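Local coordinates for acetylxylan esterase / glucomannan deacetylase (Cellvibrio japonicus, PDB 2WAA), which removes acetyl groups from xylan and glucomannan as a family 2 carbohydrate esterase, contributing to the breakdown of plant cell wall polysaccharides, at residues Ala54-Ser59 and Gln84-Phe89; Asn60-Ile65 and Ser76-Ala81; Asn107-Val112 and Lys156-Trp161. All coordinates share one frame; numbering follows the deposited sequence.

Contact 1 (Ala54-Ser59 and Gln84-Phe89); sequences AEMQSS and QTVELF
The carboxylate of Glu55 and the side-chain amide of Gln84 are the two flat groups that bond across this contact. Thr85 OG1 donates at 2.8 Å to Glu55 OE2, which accepts through its syn lone pair, while Glu55 OE1 takes a bond from Gln83 NE2. On Gln84, NE2 donates to Met56 O, which lies somewhat out of the amide plane, and OE1 accepts from the backbone N of Asp80, so that both ends of the amide are held. The frame is an antiparallel strand pair in the N-terminal beta-sandwich (jelly-roll) domain of this CE2 esterase, the strand axes running at 124° to each other. Ala54 with Val86 and Met56 with Gln84 are hydrogen-bonded pairs, and Glu55 with Thr85 is the non-hydrogen-bonded pair between them. Val86 N reaches Ala54 O at 2.7 Å, and the return bond from Ala54 N to Val86 O measures 2.8 Å.

The two faces of the pair differ in character. Glu55 and Thr85 make up a polar one. On the other, largely apolar face, which Gln84 shares at its end, Met56 CG lies 4.1 Å from Val86 CG2, and Ala54 CB the same distance from Leu88 CD1; this face turns to the other sheet. Farther along, a classic beta bulge sets Leu88 and Phe89 together opposite Leu52 of strand 51-58.

Glu55 CG sits beside its backbone N (chi1 -67°), and a further bend in the chain turns the carboxylate back to Thr85. Met56 O accepts twice from one residue: Gln84 N at 2.9 Å, nearly in line with the carbonyl, and Gln84 NE2 at 3.1 Å, which stands above the carbonyl plane, 53° out of it.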
loop_
_atom_site.group_PDB
_atom_site.type_symbol
_atom_site.label_atom_id
_atom_site.label_comp_id
_atom_site.label_asym_id
_atom_site.label_seq_id
_atom_site.Cartn_x
_atom_site.Cartn_y
_atom_site.Cartn_z
ATOM N N ALA A 54 -22.352 1.501 3.605
ATOM C CA ALA A 54 -21.312 2.063 4.464
ATOM C C ALA A 54 -21.405 3.582 4.480
ATOM O O ALA A 54 -21.687 4.196 3.449
ATOM C CB ALA A 54 -19.982 1.666 3.903
ATOM N N GLU A 55 -21.118 4.186 5.631
ATOM C CA GLU A 55 -21.010 5.643 5.711
ATOM C C GLU A 55 -19.528 6.001 5.493
ATOM O O GLU A 55 -18.667 5.582 6.305
ATOM C CB GLU A 55 -21.448 6.117 7.091
ATOM C CG GLU A 55 -22.959 5.889 7.323
ATOM C CD GLU A 55 -23.806 6.515 6.239
ATOM O OE1 GLU A 55 -23.595 7.702 5.936
ATOM O OE2 GLU A 55 -24.726 5.838 5.731
ATOM N N MET A 56 -19.229 6.726 4.429
ATOM C CA MET A 56 -17.842 7.034 4.111
ATOM C C MET A 56 -17.683 8.493 3.754
ATOM O O MET A 56 -18.658 9.184 3.482
ATOM C CB MET A 56 -17.344 6.171 2.937
ATOM C CG MET A 56 -17.618 4.695 3.167
ATOM S SD MET A 56 -16.806 3.659 1.942
ATOM C CE MET A 56 -15.103 3.739 2.530
ATOM N N GLN A 57 -16.434 8.959 3.765
ATOM C CA GLN A 57 -16.113 10.352 3.403
ATOM C C GLN A 57 -14.621 10.381 3.080
ATOM O O GLN A 57 -13.881 9.542 3.616
ATOM C CB GLN A 57 -16.453 11.304 4.569
ATOM C CG GLN A 57 -15.788 10.989 5.883
ATOM C CD GLN A 57 -16.097 12.021 7.029
ATOM O OE1 GLN A 57 -16.896 12.951 6.879
ATOM N NE2 GLN A 57 -15.453 11.828 8.166
ATOM N N SER A 58 -14.162 11.337 2.273
ATOM C CA SER A 58 -12.718 11.524 2.096
ATOM C C SER A 58 -12.383 12.980 2.465
ATOM O O SER A 58 -13.289 13.824 2.518
ATOM C CB SER A 58 -12.282 11.206 0.676
ATOM O OG SER A 58 -12.727 12.213 -0.220
ATOM N N SER A 59 -11.129 13.290 2.753
ATOM C CA SER A 59 -10.845 14.620 3.278
ATOM C C SER A 59 -10.946 15.702 2.233
ATOM O O SER A 59 -11.284 16.857 2.582
ATOM C CB SER A 59 -9.468 14.682 3.921
ATOM O OG SER A 59 -8.534 14.230 2.979
ATOM N N GLN A 84 -21.327 10.277 3.053
ATOM C CA GLN A 84 -22.310 9.742 2.095
ATOM C C GLN A 84 -22.552 8.268 2.406
ATOM O O GLN A 84 -21.641 7.539 2.801
ATOM C CB GLN A 84 -21.737 9.883 0.657
ATOM C CG GLN A 84 -20.491 8.980 0.398
ATOM C CD GLN A 84 -19.293 9.757 -0.215
ATOM O OE1 GLN A 84 -19.136 9.830 -1.460
ATOM N NE2 GLN A 84 -18.452 10.353 0.670
ATOM N N THR A 85 -23.799 7.836 2.255
ATOM C CA THR A 85 -24.112 6.431 2.309
ATOM C C THR A 85 -23.689 5.779 0.989
ATOM O O THR A 85 -24.188 6.154 -0.081
ATOM C CB THR A 85 -25.613 6.225 2.453
ATOM O OG1 THR A 85 -26.067 6.961 3.593
ATOM C CG2 THR A 85 -25.917 4.711 2.611
ATOM N N VAL A 86 -22.787 4.818 1.076
ATOM C CA VAL A 86 -22.307 4.080 -0.087
ATOM C C VAL A 86 -22.932 2.699 -0.086
ATOM O O VAL A 86 -22.741 1.930 0.839
ATOM C CB VAL A 86 -20.757 3.940 -0.058
ATOM C CG1 VAL A 86 -20.226 3.133 -1.283
ATOM C CG2 VAL A 86 -20.094 5.330 0.000
ATOM N N GLU A 87 -23.692 2.386 -1.122
ATOM C CA GLU A 87 -24.276 1.045 -1.220
ATOM C C GLU A 87 -23.204 0.075 -1.695
ATOM O O GLU A 87 -22.575 0.315 -2.736
ATOM C CB GLU A 87 -25.426 1.029 -2.240
ATOM C CG GLU A 87 -26.136 -0.354 -2.243
ATOM C CD GLU A 87 -27.364 -0.344 -3.157
ATOM O OE1 GLU A 87 -28.454 -0.025 -2.650
ATOM O OE2 GLU A 87 -27.220 -0.641 -4.351
ATOM N N LEU A 88 -22.961 -0.983 -0.926
ATOM C CA LEU A 88 -21.944 -1.952 -1.283
ATOM C C LEU A 88 -22.582 -3.074 -2.080
ATOM O O LEU A 88 -22.055 -3.462 -3.123
ATOM C CB LEU A 88 -21.247 -2.498 -0.013
ATOM C CG LEU A 88 -20.505 -1.413 0.826
ATOM C CD1 LEU A 88 -19.973 -2.011 2.121
ATOM C CD2 LEU A 88 -19.408 -0.692 0.034
ATOM N N PHE A 89 -23.726 -3.574 -1.633
ATOM C CA PHE A 89 -24.493 -4.511 -2.469
ATOM C C PHE A 89 -25.966 -4.442 -2.103
ATOM O O PHE A 89 -26.326 -3.938 -1.044
ATOM C CB PHE A 89 -23.946 -5.962 -2.360
ATOM C CG PHE A 89 -24.336 -6.693 -1.093
ATOM C CD1 PHE A 89 -25.593 -7.279 -0.935
ATOM C CD2 PHE A 89 -23.402 -6.865 -0.082
ATOM C CE1 PHE A 89 -25.920 -8.017 0.251
ATOM C CE2 PHE A 89 -23.700 -7.569 1.078
ATOM C CZ PHE A 89 -24.967 -8.157 1.249
#

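Contact 2 (Asn60-Ile65 and Ser76-Ala81); sequences NGNSWI and SIKLDA
This is the pairing within a beta hairpin, strand 63-69 returning as strand 75-79 along one sheet of the N-terminal jelly-roll domain, with a lysine chain lying over an indole on one face of the sheet. The antiparallel strands are tied by Ile65 and Ile77, a hydrogen-bonded pair in which Ile65 N reaches Ile77 O at 3.0 Å and Ile77 N reaches Ile65 O at 2.9 Å. Nearer the open end, Leu79 N donates to Ser63 O at 2.8 Å.

Trp64 and Lys78 form the non-hydrogen-bonded pair between these bonds, and their side chains lie on the same face. Lys78 CB stands 3.5 Å from the centroid of the six-membered ring of Trp64, nearly on the ring normal, a CH-pi contact. With CG anti to the backbone N (chi1 -171°) and the rest of the chain extended, the lysine runs obliquely over the indole, CG and CD passing close to CE2. Its ammonium group is then held through two waters. One accepts from Lys78 NZ at 2.7 Å and donates to Asn62 OD1. The other accepts from Lys78 NZ and, in the plane of the indole, from Trp64 NE1 at 3.0 Å; Ser76 O is another neighbour at the edge of that ring.

On the other face of the hairpin, that of Ile65, Ile77 and Leu79, the contact is mainly apolar: Ile65 CG2 meets Leu79 CD1 at 4.0 Å, the two side chains crossing at about a right angle.

In the loop before the strand, Gly61, with positive phi, brings its CA within 3.2 Å of Leu79 O, a CA-H...O contact.

Between the two sheets, Ile65 and Leu79 pack on Met56 of strand 51-58, and Ile77 and Leu79 on Val86 of strand 84-91, while Trp64 touches Arg104 in the loop after neighbouring strand 94-103.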
loop_
_atom_site.group_PDB
_atom_site.type_symbol
_atom_site.label_atom_id
_atom_site.label_comp_id
_atom_site.label_asym_id
_atom_site.label_seq_id
_atom_site.Cartn_x
_atom_site.Cartn_y
_atom_site.Cartn_z
ATOM N N ASN A 60 -10.641 15.368 0.976
ATOM C CA ASN A 60 -10.615 16.373 -0.099
ATOM C C ASN A 60 -11.515 16.047 -1.272
ATOM O O ASN A 60 -11.412 16.708 -2.316
ATOM C CB ASN A 60 -9.200 16.514 -0.708
ATOM C CG ASN A 60 -8.159 16.870 0.301
ATOM O OD1 ASN A 60 -8.340 17.775 1.138
ATOM N ND2 ASN A 60 -7.022 16.176 0.224
ATOM N N GLY A 61 -12.315 14.990 -1.160
ATOM C CA GLY A 61 -13.213 14.605 -2.222
ATOM C C GLY A 61 -12.465 14.140 -3.459
ATOM O O GLY A 61 -12.983 14.196 -4.581
ATOM N N ASN A 62 -11.231 13.668 -3.252
ATOM C CA ASN A 62 -10.375 13.300 -4.363
ATOM C C ASN A 62 -9.816 11.873 -4.197
ATOM O O ASN A 62 -8.763 11.546 -4.762
ATOM C CB ASN A 62 -9.233 14.335 -4.390
ATOM C CG ASN A 62 -8.501 14.384 -5.713
ATOM O OD1 ASN A 62 -9.040 14.000 -6.740
ATOM N ND2 ASN A 62 -7.261 14.933 -5.693
ATOM N N SER A 63 -10.500 11.059 -3.396
ATOM C CA SER A 63 -10.023 9.694 -3.043
ATOM C C SER A 63 -10.893 8.586 -3.685
ATOM O O SER A 63 -12.123 8.690 -3.757
ATOM C CB SER A 63 -10.028 9.482 -1.525
ATOM O OG SER A 63 -9.288 10.494 -0.858
ATOM N N TRP A 64 -10.252 7.502 -4.118
ATOM C CA TRP A 64 -10.987 6.428 -4.769
ATOM C C TRP A 64 -10.860 5.141 -3.981
ATOM O O TRP A 64 -9.793 4.838 -3.371
ATOM C CB TRP A 64 -10.415 6.156 -6.180
ATOM C CG TRP A 64 -10.717 7.298 -7.184
ATOM C CD1 TRP A 64 -10.058 8.506 -7.318
ATOM C CD2 TRP A 64 -11.753 7.292 -8.190
ATOM N NE1 TRP A 64 -10.617 9.225 -8.349
ATOM C CE2 TRP A 64 -11.653 8.511 -8.902
ATOM C CE3 TRP A 64 -12.721 6.345 -8.587
ATOM C CZ2 TRP A 64 -12.520 8.836 -9.953
ATOM C CZ3 TRP A 64 -13.578 6.648 -9.645
ATOM C CH2 TRP A 64 -13.481 7.894 -10.317
ATOM N N ILE A 65 -11.924 4.357 -4.038
ATOM C CA ILE A 65 -11.903 3.008 -3.500
ATOM C C ILE A 65 -12.418 2.027 -4.570
ATOM O O ILE A 65 -13.139 2.425 -5.505
ATOM C CB ILE A 65 -12.796 2.900 -2.248
ATOM C CG1 ILE A 65 -14.271 3.242 -2.612
ATOM C CG2 ILE A 65 -12.221 3.810 -1.100
ATOM C CD1 ILE A 65 -15.272 2.961 -1.495
ATOM N N SER A 76 -15.175 0.876 -9.052
ATOM C CA SER A 76 -14.379 1.967 -8.488
ATOM C C SER A 76 -15.263 3.194 -8.242
ATOM O O SER A 76 -16.030 3.587 -9.124
ATOM C CB SER A 76 -13.230 2.348 -9.426
ATOM O OG SER A 76 -12.499 1.199 -9.836
ATOM N N ILE A 77 -15.144 3.793 -7.066
ATOM C CA ILE A 77 -16.000 4.916 -6.655
ATOM C C ILE A 77 -15.150 6.040 -6.089
ATOM O O ILE A 77 -14.225 5.774 -5.312
ATOM C CB ILE A 77 -16.903 4.408 -5.499
ATOM C CG1 ILE A 77 -17.696 3.194 -5.999
ATOM C CG2 ILE A 77 -17.836 5.565 -4.945
ATOM C CD1 ILE A 77 -18.632 2.629 -4.864
ATOM N N LYS A 78 -15.446 7.281 -6.470
ATOM C CA LYS A 78 -14.719 8.427 -5.937
ATOM C C LYS A 78 -15.530 8.977 -4.760
ATOM O O LYS A 78 -16.732 9.162 -4.877
ATOM C CB LYS A 78 -14.571 9.505 -7.012
ATOM C CG LYS A 78 -13.632 10.675 -6.622
ATOM C CD LYS A 78 -13.568 11.664 -7.801
ATOM C CE LYS A 78 -12.515 12.709 -7.583
ATOM N NZ LYS A 78 -12.542 13.577 -8.863
ATOM N N LEU A 79 -14.919 9.150 -3.606
ATOM C CA LEU A 79 -15.689 9.535 -2.414
ATOM C C LEU A 79 -15.727 11.058 -2.228
ATOM O O LEU A 79 -14.689 11.726 -2.199
ATOM C CB LEU A 79 -15.039 8.880 -1.162
ATOM C CG LEU A 79 -15.110 7.343 -1.104
ATOM C CD1 LEU A 79 -14.371 6.898 0.138
ATOM C CD2 LEU A 79 -16.608 6.889 -1.042
ATOM N N ASP A 80 -16.925 11.586 -2.034
ATOM C CA ASP A 80 -17.123 13.013 -1.749
ATOM C C ASP A 80 -16.524 13.403 -0.411
ATOM O O ASP A 80 -16.380 12.575 0.476
ATOM C CB ASP A 80 -18.630 13.252 -1.676
ATOM C CG ASP A 80 -19.023 14.699 -1.943
ATOM O OD1 ASP A 80 -19.267 15.018 -3.138
ATOM O OD2 ASP A 80 -19.146 15.478 -0.964
ATOM N N ALA A 81 -16.197 14.691 -0.261
ATOM C CA ALA A 81 -15.719 15.186 1.004
ATOM C C ALA A 81 -16.813 15.172 2.097
ATOM O O ALA A 81 -16.513 15.155 3.275
ATOM C CB ALA A 81 -15.139 16.617 0.817
HETATM O O HOH W 1 -10.997 15.518 -7.793
HETATM O O HOH W 2 -10.296 11.714 -10.014
#

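Contact 3 (Asn107-Val112 and Lys156-Trp161); sequences NWHGQV and KNTRWW
His109 and Trp161 meet edge to face at the junction of the two domains, and the imidazole is the tightly packed element of the contact. Its edge points into the face of Trp161, with the ring planes at 83° and His109 NE2 3.3 Å above the indole plane, over its centre. One face of the imidazole is covered by Thr158, whose CG2 lies 3.4 Å from the ring centroid in a CH-pi contact; the two side chains reach toward each other tip to tip. Outside the two segments, His109 ND1 is hydrogen-bonded to Ser105 OG and Trp161 NE1 to Glu106 OE2, bonds that would limit the rotation of both rings.

Trp108 belongs to the looser, solvent-facing side. Its indole carries His109 CD2 3.4 Å above the plane on one face, and it turns its edge to the face of Trp161 in an offset edge-to-face pair with planes at 81°. Trp108 CZ2 comes within 3.6 Å of both CZ2 and CH2 of Trp161, and with Thr158 Trp108 has only a distant methyl contact. Trp108, His109 and Trp161 thus form an aromatic cluster, exposed at Trp108 and buried at the other two rings.

The contact joins the loop between strands 94-103 and 112-119 of the jelly roll to the loop between strand 133-139 and helix 167-174 of the SGNH hydrolase domain, where an Asx turn, Asn157 OD1 accepting from Arg159 N, opens the short 3-10 segment 158-160.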
loop_
_atom_site.group_PDB
_atom_site.type_symbol
_atom_site.label_atom_id
_atom_site.label_comp_id
_atom_site.label_asym_id
_atom_site.label_seq_id
_atom_site.Cartn_x
_atom_site.Cartn_y
_atom_site.Cartn_z
ATOM N N ASN A 107 -1.918 8.958 0.290
ATOM C CA ASN A 107 -2.110 10.078 1.233
ATOM C C ASN A 107 -2.290 11.474 0.654
ATOM O O ASN A 107 -3.143 12.229 1.150
ATOM C CB ASN A 107 -0.950 10.108 2.209
ATOM C CG ASN A 107 -1.126 9.102 3.359
ATOM O OD1 ASN A 107 -1.884 9.376 4.267
ATOM N ND2 ASN A 107 -0.369 7.972 3.349
ATOM N N TRP A 108 -1.514 11.854 -0.370
ATOM C CA TRP A 108 -1.670 13.210 -0.861
ATOM C C TRP A 108 -3.031 13.420 -1.513
ATOM O O TRP A 108 -3.498 14.570 -1.594
ATOM C CB TRP A 108 -0.492 13.696 -1.745
ATOM C CG TRP A 108 -0.367 13.106 -3.147
ATOM C CD1 TRP A 108 0.529 12.143 -3.540
ATOM C CD2 TRP A 108 -1.085 13.479 -4.319
ATOM N NE1 TRP A 108 0.387 11.882 -4.882
ATOM C CE2 TRP A 108 -0.583 12.699 -5.387
ATOM C CE3 TRP A 108 -2.086 14.416 -4.584
ATOM C CZ2 TRP A 108 -1.071 12.805 -6.698
ATOM C CZ3 TRP A 108 -2.585 14.519 -5.903
ATOM C CH2 TRP A 108 -2.075 13.692 -6.933
ATOM N N HIS A 109 -3.674 12.350 -1.983
ATOM C CA HIS A 109 -5.028 12.493 -2.507
ATOM C C HIS A 109 -5.978 12.890 -1.390
ATOM O O HIS A 109 -6.907 13.646 -1.604
ATOM C CB HIS A 109 -5.550 11.164 -3.057
ATOM C CG HIS A 109 -4.742 10.606 -4.188
ATOM N ND1 HIS A 109 -5.138 9.478 -4.877
ATOM C CD2 HIS A 109 -3.574 11.013 -4.760
ATOM C CE1 HIS A 109 -4.246 9.206 -5.824
ATOM N NE2 HIS A 109 -3.293 10.124 -5.777
ATOM N N GLY A 110 -5.729 12.370 -0.197
ATOM C CA GLY A 110 -6.534 12.654 0.974
ATOM C C GLY A 110 -6.545 11.426 1.873
ATOM O O GLY A 110 -5.828 10.437 1.635
ATOM N N GLN A 111 -7.358 11.505 2.910
ATOM C CA GLN A 111 -7.561 10.332 3.751
ATOM C C GLN A 111 -9.037 9.991 3.693
ATOM O O GLN A 111 -9.905 10.882 3.529
ATOM C CB GLN A 111 -7.123 10.588 5.198
ATOM C CG GLN A 111 -5.616 10.503 5.378
ATOM C CD GLN A 111 -4.956 11.757 4.953
ATOM O OE1 GLN A 111 -5.534 12.844 5.136
ATOM N NE2 GLN A 111 -3.724 11.657 4.391
ATOM N N VAL A 112 -9.327 8.695 3.769
ATOM C CA VAL A 112 -10.717 8.222 3.684
ATOM C C VAL A 112 -11.133 7.732 5.049
ATOM O O VAL A 112 -10.322 7.143 5.754
ATOM C CB VAL A 112 -10.802 7.057 2.704
ATOM C CG1 VAL A 112 -12.181 6.296 2.825
ATOM C CG2 VAL A 112 -10.565 7.547 1.257
ATOM N N LYS A 156 -4.008 12.947 -16.448
ATOM C CA LYS A 156 -3.802 12.184 -15.221
ATOM C C LYS A 156 -4.704 12.746 -14.115
ATOM O O LYS A 156 -4.834 13.980 -13.941
ATOM C CB LYS A 156 -2.339 12.290 -14.802
ATOM C CG LYS A 156 -1.924 11.406 -13.659
ATOM C CD LYS A 156 -0.529 11.827 -13.252
ATOM C CE LYS A 156 0.299 10.673 -13.139
ATOM N NZ LYS A 156 1.741 11.023 -13.286
ATOM N N ASN A 157 -5.327 11.855 -13.355
ATOM C CA ASN A 157 -6.101 12.271 -12.212
ATOM C C ASN A 157 -6.094 11.108 -11.199
ATOM O O ASN A 157 -5.511 10.074 -11.482
ATOM C CB ASN A 157 -7.514 12.633 -12.666
ATOM C CG ASN A 157 -8.299 11.416 -13.148
ATOM O OD1 ASN A 157 -8.934 10.750 -12.342
ATOM N ND2 ASN A 157 -8.290 11.153 -14.449
ATOM N N THR A 158 -6.700 11.286 -10.029
ATOM C CA THR A 158 -6.485 10.317 -8.960
ATOM C C THR A 158 -7.131 8.953 -9.268
ATOM O O THR A 158 -6.803 7.952 -8.615
ATOM C CB THR A 158 -6.975 10.807 -7.570
ATOM O OG1 THR A 158 -8.349 11.212 -7.681
ATOM C CG2 THR A 158 -6.123 12.006 -7.131
ATOM N N ARG A 159 -8.004 8.887 -10.282
ATOM C CA ARG A 159 -8.543 7.612 -10.746
ATOM C C ARG A 159 -7.485 6.693 -11.355
ATOM O O ARG A 159 -7.640 5.470 -11.366
ATOM C CB ARG A 159 -9.685 7.853 -11.767
ATOM C CG ARG A 159 -10.536 6.578 -11.995
ATOM C CD ARG A 159 -11.289 6.662 -13.337
ATOM N NE ARG A 159 -10.330 6.906 -14.428
ATOM C CZ ARG A 159 -9.471 6.014 -14.901
ATOM N NH1 ARG A 159 -9.445 4.788 -14.425
ATOM N NH2 ARG A 159 -8.612 6.358 -15.882
ATOM N N TRP A 160 -6.377 7.268 -11.806
ATOM C CA TRP A 160 -5.333 6.474 -12.403
ATOM C C TRP A 160 -4.617 5.535 -11.425
ATOM O O TRP A 160 -3.882 4.654 -11.864
ATOM C CB TRP A 160 -4.301 7.405 -13.034
ATOM C CG TRP A 160 -4.720 7.983 -14.359
ATOM C CD1 TRP A 160 -6.009 8.223 -14.826
ATOM C CD2 TRP A 160 -3.836 8.451 -15.376
ATOM N NE1 TRP A 160 -5.957 8.769 -16.086
ATOM C CE2 TRP A 160 -4.641 8.941 -16.442
ATOM C CE3 TRP A 160 -2.443 8.524 -15.475
ATOM C CZ2 TRP A 160 -4.092 9.460 -17.622
ATOM C CZ3 TRP A 160 -1.889 9.031 -16.647
ATOM C CH2 TRP A 160 -2.710 9.506 -17.699
ATOM N N TRP A 161 -4.779 5.737 -10.117
ATOM C CA TRP A 161 -4.112 4.859 -9.161
ATOM C C TRP A 161 -4.849 3.519 -8.973
ATOM O O TRP A 161 -6.077 3.483 -8.867
ATOM C CB TRP A 161 -4.028 5.548 -7.785
ATOM C CG TRP A 161 -2.865 6.494 -7.599
ATOM C CD1 TRP A 161 -1.871 6.356 -6.673
ATOM C CD2 TRP A 161 -2.603 7.740 -8.283
ATOM N NE1 TRP A 161 -0.988 7.412 -6.753
ATOM C CE2 TRP A 161 -1.407 8.278 -7.717
ATOM C CE3 TRP A 161 -3.250 8.454 -9.310
ATOM C CZ2 TRP A 161 -0.835 9.477 -8.147
ATOM C CZ3 TRP A 161 -2.690 9.683 -9.728
ATOM C CH2 TRP A 161 -1.479 10.159 -9.160
#

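Contacts 1 and 2 belong to facing sheets of the jelly roll, their centres about 9 Å apart, with contact 2 nested in the loop that contact 1 closes; Ser58 OG bonds to Leu79 O at 2.8 Å. Contact 3 joins this domain to the hydrolase domain. Its centre is about 8 Å from that of contact 2, joined by Thr158 OG1 with Asn62 O at 3.0 Å and Asn60 ND2 with His109 O at 3.1 Å, and about 17 Å from that of contact 1, where Ser59 N meets Gln111 O. The side chain of Trp161 lies about 5 Å from that of Ser141, the probable nucleophile, whereas contacts 1 and 2 lie away from the active site.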